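Local structure of phosphodiesterase (Salpingoeca rosetta, 7CJ3) at residues Leu197-Met202 against Cys227-Ser232; Gly93-Val98 against Pro139-Trp144. The protein carries a rhodopsin-like helical transmembrane domain, of the bacteriorhodopsin-like family, that holds retinal in a pocket within its helix bundle. All coordinates share one frame; numbering follows the deposited sequence.

Interaction 1: Leu197-Met202 against Cys227-Ser232; sequences LHMWGM and CEIVMS. With OLC ((2R)-2,3-dihydroxypropyl (9Z)-octadec-9-enoate), chain N; OLC ((2R)-2,3-dihydroxypropyl (9Z)-octadec-9-enoate), chain O.
M199 and W200 meet C227, I229 and V230 in an apolar contact between two antiparallel transmembrane helices on the lipid-facing side of the bundle. The short axes approach to 10.6 Å at 165°, and no hydrogen bond crosses. M199, buried, makes the inner half of the contact. Its CG is anti to the backbone N (chi1 -178°), and further bends at chi2 and chi3 bring the methyl CE to I229 CG2 at 3.6 Å, with V230 CG2 also touching CE. The first bond of the W200 side chain is turned neither to nor from the partner helix, yet the six-membered ring reaches it: CH2 lies 3.9 Å from C227 SG, an oblique sulfur-aromatic contact, while CE3 meets V230 CG2. Lipid takes part as well. The olefinic carbon C9 of the OLC of chain N sits 3.2 Å above one face of the W200 ring, offset toward its rim, and W200 NE1 donates a bent hydrogen bond (N-H...O 135°) to O19 of that OLC. R226 adds a cation-pi contact to this indole. Deeper in the bundle, I229 rests on C145 and M202 on S149 of helix 128-149, while E228 and S232 face helix 250-277.

Interaction 2: Gly93-Val98 against Pro139-Trp144; sequences GILAYV and PTLLYW. With OLC ((2R)-2,3-dihydroxypropyl (9Z)-octadec-9-enoate), chain Q; OLC ((2R)-2,3-dihydroxypropyl (9Z)-octadec-9-enoate), chain R.
I94 and L95 pack against T140, Y143 and W144 where helix 86-111 runs antiparallel to helix 128-149, the short axes 10.3 Å apart at closest approach. The dense part centres on the W144 indole. L95 CD2 stands over its five-membered ring in a CH-pi contact, 3.9 Å from the centroid and 19° off the normal, and L95 CG comes within 3.5 Å of NE1. I94 CB reaches the same ring from its edge, at CD1. The indole is anchored by a hydrogen bond from W144 NE1 to the carbonyl O of L91, a turn before L95 on the facing helix. Just as close, I94 CG2 meets T140 CG2 at 3.5 Å; chi1 -55° sets T140 OG1 beside the backbone N and leaves CG2 anti to that N, while OG1 bonds back to I136 O within its own helix. L141 CD2 lies against both L95 CD2 and V98 CG2, 3.8 Å from the former. The lipid side is looser. There I94 CD1 touches partly exposed Y143 only at its ring edge, 3.7 Å from CE2, and C3 of the OLC of chain R lies against T140 CG2. L141 touches retinal. W144 and L95 both reach M272 of helix 250-277. The helix pair, with L141 lining the retinal pocket, fits the helix bundle of the bacteriorhodopsin-like family.

Overall arrangement
Interactions 1 and 2 lie at different depths of one helix bundle, their centres 15 Å apart and their nearest atoms about 5 Å apart without touching. Helix 128-149 bridges them: it supplies 139-144 to interaction 2, and its C145, the next residue along, receives I229 from interaction 1. They stand at different distances from retinal: the side chain of L141 in interaction 2 is about 4 Å from it, that of I229 in interaction 1 about 7 Å. Helix 250-277 flanks both, with L268 touched by E228 of one and L141 of the other. Each contact also borders OLC lipid.

Interaction 1: Leu197-Met202 against Cys227-Ser232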
ATOM      1  N   LEU B 197      -8.909   0.451 -26.769  1.00 29.62           N
ATOM      2  CA  LEU B 197     -10.205   0.385 -27.488  1.00 32.84           C
ATOM      3  C   LEU B 197     -10.650  -1.075 -27.553  1.00 33.40           C
ATOM      4  O   LEU B 197     -11.854  -1.341 -27.297  1.00 31.33           O
ATOM      5  CB  LEU B 197     -10.071   0.974 -28.901  1.00 35.72           C
ATOM      6  CG  LEU B 197     -10.497   2.436 -29.079  1.00 41.00           C
ATOM      7  CD1 LEU B 197     -10.067   2.968 -30.440  1.00 41.46           C
ATOM      8  CD2 LEU B 197     -12.005   2.616 -28.877  1.00 45.06           C
ATOM      9  N   HIS B 198      -9.716  -1.968 -27.905  1.00 33.37           N
ATOM     10  CA  HIS B 198      -9.973  -3.420 -28.059  1.00 32.72           C
ATOM     11  C   HIS B 198     -10.155  -4.054 -26.686  1.00 31.38           C
ATOM     12  O   HIS B 198     -11.023  -4.950 -26.574  1.00 33.81           O
ATOM     13  CB  HIS B 198      -8.891  -4.098 -28.890  1.00 33.23           C
ATOM     14  CG  HIS B 198      -9.114  -3.960 -30.356  1.00 36.50           C
ATOM     15  ND1 HIS B 198      -8.627  -2.904 -31.087  1.00 37.65           N
ATOM     16  CD2 HIS B 198      -9.783  -4.761 -31.222  1.00 40.07           C
ATOM     17  CE1 HIS B 198      -8.969  -3.081 -32.359  1.00 41.19           C
ATOM     18  NE2 HIS B 198      -9.688  -4.207 -32.459  1.00 38.81           N
ATOM     19  N   MET B 199      -9.405  -3.599 -25.681  1.00 28.60           N
ATOM     20  CA  MET B 199      -9.614  -4.044 -24.277  1.00 27.42           C
ATOM     21  C   MET B 199     -11.045  -3.700 -23.857  1.00 26.23           C
ATOM     22  O   MET B 199     -11.726  -4.594 -23.289  1.00 25.20           O
ATOM     23  CB  MET B 199      -8.648  -3.361 -23.312  1.00 28.41           C
ATOM     24  CG  MET B 199      -8.808  -3.828 -21.889  1.00 29.78           C
ATOM     25  SD  MET B 199      -9.933  -2.796 -20.872  1.00 31.76           S
ATOM     26  CE  MET B 199      -9.237  -1.169 -21.176  1.00 32.26           C
ATOM     27  N   TRP B 200     -11.457  -2.443 -24.103  1.00 25.46           N
ATOM     28  CA  TRP B 200     -12.816  -1.916 -23.812  1.00 26.61           C
ATOM     29  C   TRP B 200     -13.843  -2.816 -24.526  1.00 28.59           C
ATOM     30  O   TRP B 200     -14.795  -3.273 -23.866  1.00 28.35           O
ATOM     31  CB  TRP B 200     -12.909  -0.426 -24.187  1.00 27.81           C
ATOM     32  CG  TRP B 200     -14.154   0.255 -23.696  1.00 28.53           C
ATOM     33  CD1 TRP B 200     -15.367   0.299 -24.321  1.00 28.88           C
ATOM     34  CD2 TRP B 200     -14.326   0.976 -22.460  1.00 28.41           C
ATOM     35  NE1 TRP B 200     -16.272   0.990 -23.563  1.00 27.63           N
ATOM     36  CE2 TRP B 200     -15.668   1.398 -22.408  1.00 26.79           C
ATOM     37  CE3 TRP B 200     -13.488   1.288 -21.388  1.00 30.11           C
ATOM     38  CZ2 TRP B 200     -16.186   2.107 -21.333  1.00 28.06           C
ATOM     39  CZ3 TRP B 200     -13.995   2.005 -20.328  1.00 31.60           C
ATOM     40  CH2 TRP B 200     -15.331   2.408 -20.306  1.00 31.83           C
ATOM     41  N   GLY B 201     -13.571  -3.169 -25.783  1.00 29.86           N
ATOM     42  CA  GLY B 201     -14.406  -4.051 -26.620  1.00 34.14           C
ATOM     43  C   GLY B 201     -14.719  -5.386 -25.968  1.00 37.55           C
ATOM     44  O   GLY B 201     -15.915  -5.734 -25.856  1.00 39.51           O
ATOM     45  N   MET B 202     -13.689  -6.131 -25.566  1.00 43.72           N
ATOM     46  CA  MET B 202     -13.827  -7.559 -25.154  1.00 41.02           C
ATOM     47  C   MET B 202     -14.565  -7.651 -23.814  1.00 36.48           C
ATOM     48  O   MET B 202     -15.336  -8.611 -23.639  1.00 35.62           O
ATOM     49  CB  MET B 202     -12.470  -8.275 -25.091  1.00 42.73           C
ATOM     50  CG  MET B 202     -11.543  -7.790 -24.003  1.00 49.27           C
ATOM     51  SD  MET B 202     -10.090  -8.890 -23.791  1.00 53.76           S
ATOM     52  CE  MET B 202      -9.190  -8.566 -25.308  1.00 48.86           C
ATOM     53  N   CYS B 227     -12.812   0.543 -16.846  1.00 20.66           N
ATOM     54  CA  CYS B 227     -12.701   1.962 -16.403  1.00 20.25           C
ATOM     55  C   CYS B 227     -11.399   2.116 -15.607  1.00 19.57           C
ATOM     56  O   CYS B 227     -10.687   3.098 -15.792  1.00 20.32           O
ATOM     57  CB  CYS B 227     -13.904   2.396 -15.565  1.00 21.17           C
ATOM     58  SG  CYS B 227     -15.485   2.572 -16.446  1.00 25.28           S
ATOM     59  N   GLU B 228     -11.078   1.146 -14.754  1.00 21.39           N
ATOM     60  CA  GLU B 228      -9.881   1.206 -13.886  1.00 23.49           C
ATOM     61  C   GLU B 228      -8.617   1.301 -14.757  1.00 24.56           C
ATOM     62  O   GLU B 228      -7.761   2.160 -14.438  1.00 24.07           O
ATOM     63  CB  GLU B 228      -9.839  -0.020 -12.984  1.00 26.07           C
ATOM     64  CG  GLU B 228      -8.888   0.112 -11.811  1.00 27.74           C
ATOM     65  CD  GLU B 228      -7.429  -0.245 -12.041  1.00 28.49           C
ATOM     66  OE1 GLU B 228      -6.632   0.270 -11.243  1.00 33.37           O
ATOM     67  OE2 GLU B 228      -7.077  -1.020 -12.976  1.00 27.46           O
ATOM     68  N   ILE B 229      -8.521   0.445 -15.793  1.00 21.94           N
ATOM     69  CA  ILE B 229      -7.346   0.275 -16.690  1.00 21.30           C
ATOM     70  C   ILE B 229      -7.122   1.579 -17.466  1.00 21.59           C
ATOM     71  O   ILE B 229      -5.973   2.078 -17.517  1.00 18.38           O
ATOM     72  CB  ILE B 229      -7.568  -0.971 -17.580  1.00 23.04           C
ATOM     73  CG1 ILE B 229      -7.476  -2.248 -16.728  1.00 25.49           C
ATOM     74  CG2 ILE B 229      -6.597  -1.032 -18.762  1.00 22.55           C
ATOM     75  CD1 ILE B 229      -8.115  -3.458 -17.342  1.00 25.21           C
ATOM     76  N   VAL B 230      -8.203   2.157 -17.987  1.00 22.57           N
ATOM     77  CA  VAL B 230      -8.184   3.427 -18.763  1.00 24.17           C
ATOM     78  C   VAL B 230      -7.728   4.572 -17.846  1.00 24.81           C
ATOM     79  O   VAL B 230      -6.839   5.360 -18.256  1.00 22.88           O
ATOM     80  CB  VAL B 230      -9.557   3.688 -19.406  1.00 26.94           C
ATOM     81  CG1 VAL B 230      -9.656   5.094 -20.011  1.00 27.43           C
ATOM     82  CG2 VAL B 230      -9.880   2.629 -20.455  1.00 28.21           C
ATOM     83  N   MET B 231      -8.274   4.668 -16.633  1.00 24.81           N
ATOM     84  CA  MET B 231      -7.922   5.797 -15.748  1.00 27.58           C
ATOM     85  C   MET B 231      -6.448   5.655 -15.373  1.00 25.52           C
ATOM     86  O   MET B 231      -5.679   6.587 -15.682  1.00 28.31           O
ATOM     87  CB  MET B 231      -8.836   5.837 -14.520  1.00 37.82           C
ATOM     88  CG  MET B 231      -8.356   6.614 -13.315  1.00 45.92           C
ATOM     89  SD  MET B 231      -8.836   8.375 -13.327  1.00 63.85           S
ATOM     90  CE  MET B 231      -7.381   9.175 -12.636  1.00 57.61           C
ATOM     91  N   SER B 232      -6.054   4.500 -14.819  1.00 23.14           N
ATOM     92  CA  SER B 232      -4.708   4.246 -14.237  1.00 21.53           C
ATOM     93  C   SER B 232      -3.610   4.229 -15.310  1.00 22.29           C
ATOM     94  O   SER B 232      -2.633   4.925 -15.129  1.00 19.24           O
ATOM     95  CB  SER B 232      -4.706   2.976 -13.438  1.00 20.47           C
ATOM     96  OG  SER B 232      -5.159   1.873 -14.200  1.00 20.51           O
TER
HETATM   97  C18 OLC N 404      -4.768   9.714 -23.191  1.00 33.14           C
HETATM   98  C10 OLC N 404     -12.731   3.596 -24.313  1.00 35.70           C
HETATM   99  C9  OLC N 404     -14.044   3.532 -24.631  1.00 33.89           C
HETATM  100  C17 OLC N 404      -6.157   9.341 -23.698  1.00 35.50           C
HETATM  101  C11 OLC N 404     -11.642   4.192 -25.155  1.00 33.44           C
HETATM  102  C8  OLC N 404     -14.697   4.017 -25.881  1.00 34.41           C
HETATM  103  C24 OLC N 404     -22.332  -2.682 -25.729  1.00 55.77           C
HETATM  104  C16 OLC N 404      -6.515   7.841 -23.688  1.00 37.34           C
HETATM  105  C12 OLC N 404     -10.514   4.703 -24.286  1.00 34.29           C
HETATM  106  C7  OLC N 404     -16.013   3.286 -26.119  1.00 37.59           C
HETATM  107  C15 OLC N 404      -7.707   7.504 -24.602  1.00 40.96           C
HETATM  108  C13 OLC N 404      -9.798   5.937 -24.917  1.00 39.60           C
HETATM  109  C6  OLC N 404     -16.334   3.113 -27.608  1.00 45.21           C
HETATM  110  C14 OLC N 404      -8.584   6.381 -24.037  1.00 42.67           C
HETATM  111  C5  OLC N 404     -15.625   1.959 -28.361  1.00 52.59           C
HETATM  112  C4  OLC N 404     -16.058   0.485 -28.071  1.00 62.31           C
HETATM  113  C3  OLC N 404     -17.409   0.280 -27.355  1.00 67.31           C
HETATM  114  C2  OLC N 404     -17.633  -1.098 -26.689  1.00 71.26           C
HETATM  115  C21 OLC N 404     -20.492  -2.068 -24.047  1.00 59.30           C
HETATM  116  C1  OLC N 404     -18.673  -0.985 -25.547  1.00 76.40           C
HETATM  117  C22 OLC N 404     -21.974  -2.481 -24.250  1.00 58.36           C
HETATM  118  O19 OLC N 404     -18.761   0.059 -24.889  1.00 84.64           O
HETATM  119  O25 OLC N 404     -23.569  -3.375 -25.791  1.00 53.34           O
HETATM  120  O23 OLC N 404     -22.325  -3.675 -23.507  1.00 53.43           O
HETATM  121  O20 OLC N 404     -19.629  -2.072 -25.214  1.00 65.84           O
HETATM  122  C18 OLC O 405      -0.276  11.199 -32.999  1.00 77.21           C
HETATM  123  C10 OLC O 405      -5.201   4.163 -33.368  1.00 50.81           C
HETATM  124  C9  OLC O 405      -5.955   3.067 -33.467  1.00 49.59           C
HETATM  125  C17 OLC O 405      -0.943  10.652 -34.252  1.00 76.68           C
HETATM  126  C11 OLC O 405      -5.734   5.567 -33.252  1.00 51.27           C
HETATM  127  C8  OLC O 405      -7.455   3.087 -33.515  1.00 49.48           C
HETATM  128  C24 OLC O 405     -13.633   0.049 -39.036  1.00 85.40           C
HETATM  129  C16 OLC O 405      -1.595   9.298 -33.944  1.00 84.30           C
HETATM  130  C12 OLC O 405      -4.663   6.536 -33.743  1.00 59.89           C
HETATM  131  C7  OLC O 405      -8.037   1.667 -33.518  1.00 50.24           C
HETATM  132  C15 OLC O 405      -3.030   9.143 -34.488  1.00 82.96           C
HETATM  133  C13 OLC O 405      -4.247   7.619 -32.738  1.00 68.37           C
HETATM  134  C6  OLC O 405      -9.419   1.749 -34.152  1.00 55.53           C
HETATM  135  C14 OLC O 405      -4.110   9.014 -33.383  1.00 76.37           C
HETATM  136  C5  OLC O 405     -10.440   0.755 -33.629  1.00 61.12           C
HETATM  137  C4  OLC O 405      -9.966  -0.660 -33.849  1.00 68.93           C
HETATM  138  C3  OLC O 405      -9.901  -1.123 -35.313  1.00 84.43           C
HETATM  139  C2  OLC O 405     -11.256  -1.062 -36.045  1.00 96.34           C
HETATM  140  C21 OLC O 405     -13.460  -2.416 -38.595  1.00 87.13           C
HETATM  141  C1  OLC O 405     -11.380  -2.115 -37.143  1.00 96.50           C
HETATM  142  C22 OLC O 405     -14.304  -1.154 -38.355  1.00 85.48           C
HETATM  143  O19 OLC O 405     -10.404  -2.467 -37.784  1.00101.75           O
HETATM  144  O25 OLC O 405     -13.659   1.209 -38.194  1.00 83.96           O
HETATM  145  O23 OLC O 405     -15.656  -1.347 -38.834  1.00 74.62           O
HETATM  146  O20 OLC O 405     -12.669  -2.739 -37.449  1.00 90.89           O

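Interaction 2: Gly93-Val98 against Pro139-Trp144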
ATOM      1  N   GLY B  93      -4.287 -15.648  -8.599  1.00 40.32           N
ATOM      2  CA  GLY B  93      -2.922 -16.189  -8.763  1.00 34.20           C
ATOM      3  C   GLY B  93      -2.081 -15.307  -9.665  1.00 33.58           C
ATOM      4  O   GLY B  93      -0.937 -14.968  -9.249  1.00 30.25           O
ATOM      5  N   ILE B  94      -2.631 -14.904 -10.820  1.00 29.65           N
ATOM      6  CA  ILE B  94      -1.943 -14.045 -11.845  1.00 27.47           C
ATOM      7  C   ILE B  94      -1.614 -12.673 -11.230  1.00 25.75           C
ATOM      8  O   ILE B  94      -0.529 -12.103 -11.522  1.00 22.79           O
ATOM      9  CB  ILE B  94      -2.767 -13.922 -13.148  1.00 26.81           C
ATOM     10  CG1 ILE B  94      -3.177 -15.292 -13.705  1.00 27.14           C
ATOM     11  CG2 ILE B  94      -2.020 -13.111 -14.185  1.00 30.13           C
ATOM     12  CD1 ILE B  94      -3.730 -15.299 -15.104  1.00 27.78           C
ATOM     13  N   LEU B  95      -2.490 -12.164 -10.369  1.00 25.91           N
ATOM     14  CA  LEU B  95      -2.272 -10.847  -9.732  1.00 26.33           C
ATOM     15  C   LEU B  95      -1.142 -10.952  -8.695  1.00 26.36           C
ATOM     16  O   LEU B  95      -0.382  -9.968  -8.529  1.00 24.97           O
ATOM     17  CB  LEU B  95      -3.606 -10.379  -9.148  1.00 27.01           C
ATOM     18  CG  LEU B  95      -4.664 -10.114 -10.218  1.00 27.22           C
ATOM     19  CD1 LEU B  95      -5.917  -9.482  -9.624  1.00 28.09           C
ATOM     20  CD2 LEU B  95      -4.105  -9.253 -11.344  1.00 25.91           C
ATOM     21  N   ALA B  96      -1.009 -12.112  -8.050  1.00 23.84           N
ATOM     22  CA  ALA B  96       0.059 -12.374  -7.064  1.00 24.09           C
ATOM     23  C   ALA B  96       1.442 -12.252  -7.729  1.00 23.13           C
ATOM     24  O   ALA B  96       2.284 -11.579  -7.128  1.00 19.52           O
ATOM     25  CB  ALA B  96      -0.163 -13.718  -6.431  1.00 25.34           C
ATOM     26  N   TYR B  97       1.651 -12.838  -8.928  1.00 24.33           N
ATOM     27  CA  TYR B  97       2.942 -12.813  -9.674  1.00 27.34           C
ATOM     28  C   TYR B  97       3.240 -11.392 -10.166  1.00 27.02           C
ATOM     29  O   TYR B  97       4.371 -10.876  -9.968  1.00 24.47           O
ATOM     30  CB  TYR B  97       2.955 -13.795 -10.853  1.00 32.17           C
ATOM     31  CG  TYR B  97       3.092 -15.241 -10.426  1.00 42.40           C
ATOM     32  CD1 TYR B  97       2.030 -16.139 -10.473  1.00 46.19           C
ATOM     33  CD2 TYR B  97       4.317 -15.720  -9.976  1.00 49.60           C
ATOM     34  CE1 TYR B  97       2.183 -17.462 -10.068  1.00 52.49           C
ATOM     35  CE2 TYR B  97       4.485 -17.031  -9.553  1.00 52.61           C
ATOM     36  CZ  TYR B  97       3.413 -17.907  -9.595  1.00 58.21           C
ATOM     37  OH  TYR B  97       3.610 -19.199  -9.179  1.00 60.03           O
ATOM     38  N   VAL B  98       2.251 -10.762 -10.799  1.00 26.98           N
ATOM     39  CA  VAL B  98       2.414  -9.383 -11.327  1.00 27.84           C
ATOM     40  C   VAL B  98       2.845  -8.465 -10.188  1.00 25.99           C
ATOM     41  O   VAL B  98       3.828  -7.729 -10.362  1.00 22.70           O
ATOM     42  CB  VAL B  98       1.216  -8.804 -12.081  1.00 30.85           C
ATOM     43  CG1 VAL B  98       0.995  -9.545 -13.392  1.00 31.82           C
ATOM     44  CG2 VAL B  98      -0.040  -8.769 -11.247  1.00 36.54           C
ATOM     45  N   PRO B 139       1.515  -7.114 -20.495  1.00 29.02           N
ATOM     46  CA  PRO B 139       0.963  -8.163 -21.352  1.00 30.45           C
ATOM     47  C   PRO B 139       0.297  -9.289 -20.538  1.00 30.11           C
ATOM     48  O   PRO B 139      -0.657  -9.850 -21.026  1.00 32.29           O
ATOM     49  CB  PRO B 139       2.157  -8.576 -22.220  1.00 26.91           C
ATOM     50  CG  PRO B 139       3.057  -7.337 -22.195  1.00 24.66           C
ATOM     51  CD  PRO B 139       2.937  -6.844 -20.773  1.00 25.65           C
ATOM     52  N   THR B 140       0.741  -9.550 -19.309  1.00 31.31           N
ATOM     53  CA  THR B 140       0.146 -10.594 -18.426  1.00 33.87           C
ATOM     54  C   THR B 140      -1.197 -10.085 -17.871  1.00 35.52           C
ATOM     55  O   THR B 140      -2.136 -10.914 -17.737  1.00 33.33           O
ATOM     56  CB  THR B 140       1.084 -11.019 -17.285  1.00 33.69           C
ATOM     57  OG1 THR B 140       2.364 -11.460 -17.763  1.00 31.51           O
ATOM     58  CG2 THR B 140       0.472 -12.132 -16.467  1.00 34.51           C
ATOM     59  N   LEU B 141      -1.281  -8.792 -17.533  1.00 31.54           N
ATOM     60  CA  LEU B 141      -2.535  -8.149 -17.042  1.00 31.86           C
ATOM     61  C   LEU B 141      -3.594  -8.187 -18.158  1.00 36.39           C
ATOM     62  O   LEU B 141      -4.785  -8.419 -17.845  1.00 34.09           O
ATOM     63  CB  LEU B 141      -2.253  -6.709 -16.597  1.00 28.02           C
ATOM     64  CG  LEU B 141      -1.602  -6.567 -15.224  1.00 27.92           C
ATOM     65  CD1 LEU B 141      -1.416  -5.103 -14.855  1.00 25.75           C
ATOM     66  CD2 LEU B 141      -2.408  -7.292 -14.155  1.00 26.40           C
ATOM     67  N   LEU B 142      -3.175  -7.975 -19.410  1.00 36.68           N
ATOM     68  CA  LEU B 142      -4.069  -8.047 -20.586  1.00 38.87           C
ATOM     69  C   LEU B 142      -4.589  -9.478 -20.740  1.00 39.33           C
ATOM     70  O   LEU B 142      -5.784  -9.639 -21.034  1.00 35.54           O
ATOM     71  CB  LEU B 142      -3.308  -7.584 -21.835  1.00 42.33           C
ATOM     72  CG  LEU B 142      -3.113  -6.076 -21.938  1.00 44.53           C
ATOM     73  CD1 LEU B 142      -2.203  -5.736 -23.104  1.00 46.49           C
ATOM     74  CD2 LEU B 142      -4.460  -5.367 -22.052  1.00 44.55           C
ATOM     75  N   TYR B 143      -3.731 -10.486 -20.552  1.00 35.66           N
ATOM     76  CA  TYR B 143      -4.124 -11.913 -20.663  1.00 33.72           C
ATOM     77  C   TYR B 143      -5.154 -12.205 -19.569  1.00 32.40           C
ATOM     78  O   TYR B 143      -6.104 -12.956 -19.793  1.00 33.07           O
ATOM     79  CB  TYR B 143      -2.904 -12.837 -20.596  1.00 39.81           C
ATOM     80  CG  TYR B 143      -3.242 -14.278 -20.294  1.00 42.90           C
ATOM     81  CD1 TYR B 143      -3.627 -15.149 -21.300  1.00 44.94           C
ATOM     82  CD2 TYR B 143      -3.212 -14.757 -18.992  1.00 42.18           C
ATOM     83  CE1 TYR B 143      -3.964 -16.463 -21.022  1.00 46.38           C
ATOM     84  CE2 TYR B 143      -3.542 -16.068 -18.697  1.00 43.71           C
ATOM     85  CZ  TYR B 143      -3.937 -16.918 -19.714  1.00 48.28           C
ATOM     86  OH  TYR B 143      -4.273 -18.207 -19.422  1.00 55.03           O
ATOM     87  N   TRP B 144      -4.954 -11.623 -18.390  1.00 32.66           N
ATOM     88  CA  TRP B 144      -5.884 -11.724 -17.241  1.00 33.74           C
ATOM     89  C   TRP B 144      -7.251 -11.126 -17.622  1.00 38.88           C
ATOM     90  O   TRP B 144      -8.299 -11.646 -17.168  1.00 42.06           O
ATOM     91  CB  TRP B 144      -5.242 -11.016 -16.047  1.00 35.44           C
ATOM     92  CG  TRP B 144      -6.031 -11.012 -14.779  1.00 34.41           C
ATOM     93  CD1 TRP B 144      -5.836 -11.809 -13.703  1.00 32.40           C
ATOM     94  CD2 TRP B 144      -7.109 -10.121 -14.439  1.00 41.57           C
ATOM     95  NE1 TRP B 144      -6.731 -11.499 -12.714  1.00 36.95           N
ATOM     96  CE2 TRP B 144      -7.520 -10.458 -13.130  1.00 42.77           C
ATOM     97  CE3 TRP B 144      -7.775  -9.075 -15.103  1.00 39.20           C
ATOM     98  CZ2 TRP B 144      -8.562  -9.786 -12.480  1.00 43.95           C
ATOM     99  CZ3 TRP B 144      -8.788  -8.409 -14.453  1.00 38.26           C
ATOM    100  CH2 TRP B 144      -9.180  -8.759 -13.160  1.00 39.00           C
TER
HETATM  101  C18 OLC Q 407       4.503 -11.502   0.553  1.00 37.85           C
HETATM  102  C10 OLC Q 407       6.042 -13.802  -6.735  1.00 40.37           C
HETATM  103  C9  OLC Q 407       4.984 -14.608  -6.570  1.00 40.35           C
HETATM  104  C17 OLC Q 407       5.820 -11.023  -0.037  1.00 39.22           C
HETATM  105  C11 OLC Q 407       6.517 -13.066  -5.507  1.00 42.85           C
HETATM  106  C8  OLC Q 407       4.280 -14.750  -5.227  1.00 39.53           C
HETATM  107  C24 OLC Q 407       1.078 -25.688  -9.522  1.00114.59           C
HETATM  108  C16 OLC Q 407       5.960 -11.287  -1.554  1.00 42.15           C
HETATM  109  C12 OLC Q 407       7.875 -12.373  -5.574  1.00 41.43           C
HETATM  110  C7  OLC Q 407       3.479 -16.039  -5.072  1.00 42.95           C
HETATM  111  C15 OLC Q 407       7.313 -10.727  -2.074  1.00 43.00           C
HETATM  112  C13 OLC Q 407       8.262 -11.945  -4.139  1.00 41.38           C
HETATM  113  C6  OLC Q 407       2.483 -16.310  -6.193  1.00 48.01           C
HETATM  114  C14 OLC Q 407       7.528 -10.706  -3.590  1.00 38.58           C
HETATM  115  C5  OLC Q 407       1.307 -17.170  -5.669  1.00 59.08           C
HETATM  116  C4  OLC Q 407       1.296 -18.624  -6.143  1.00 68.18           C
HETATM  117  C3  OLC Q 407      -0.008 -19.019  -6.836  1.00 79.33           C
HETATM  118  C2  OLC Q 407       0.204 -20.127  -7.878  1.00 95.03           C
HETATM  119  C21 OLC Q 407       0.110 -23.465  -8.874  1.00129.52           C
HETATM  120  C1  OLC Q 407       0.131 -21.525  -7.264  1.00110.30           C
HETATM  121  C22 OLC Q 407       0.282 -24.931  -8.430  1.00120.45           C
HETATM  122  O19 OLC Q 407       0.658 -21.786  -6.190  1.00105.57           O
HETATM  123  O25 OLC Q 407       2.209 -26.466  -9.067  1.00105.49           O
HETATM  124  O23 OLC Q 407       0.897 -25.000  -7.128  1.00117.68           O
HETATM  125  O20 OLC Q 407      -0.571 -22.625  -7.943  1.00134.56           O
HETATM  126  C18 OLC R 408       6.591 -15.213 -24.919  1.00 74.62           C
HETATM  127  C10 OLC R 408       4.524 -20.687 -21.524  1.00 85.42           C
HETATM  128  C9  OLC R 408       4.233 -19.497 -20.987  1.00 88.06           C
HETATM  129  C17 OLC R 408       7.631 -16.285 -25.219  1.00 81.34           C
HETATM  130  C11 OLC R 408       5.055 -20.861 -22.929  1.00 90.96           C
HETATM  131  C8  OLC R 408       4.399 -18.150 -21.696  1.00 87.48           C
HETATM  132  C16 OLC R 408       7.047 -17.700 -25.266  1.00 85.90           C
HETATM  133  C12 OLC R 408       6.556 -20.579 -22.944  1.00 98.78           C
HETATM  134  C7  OLC R 408       3.155 -17.255 -21.508  1.00 78.57           C
HETATM  135  C15 OLC R 408       8.051 -18.776 -25.710  1.00 86.97           C
HETATM  136  C13 OLC R 408       7.194 -20.788 -24.332  1.00 98.00           C
HETATM  137  C6  OLC R 408       3.272 -16.134 -20.469  1.00 70.18           C
HETATM  138  C14 OLC R 408       8.351 -19.810 -24.618  1.00 91.94           C
HETATM  139  C5  OLC R 408       1.892 -15.518 -20.167  1.00 71.16           C
HETATM  140  C4  OLC R 408       1.881 -14.632 -18.906  1.00 67.70           C
HETATM  141  C3  OLC R 408       0.995 -15.164 -17.776  1.00 59.56           C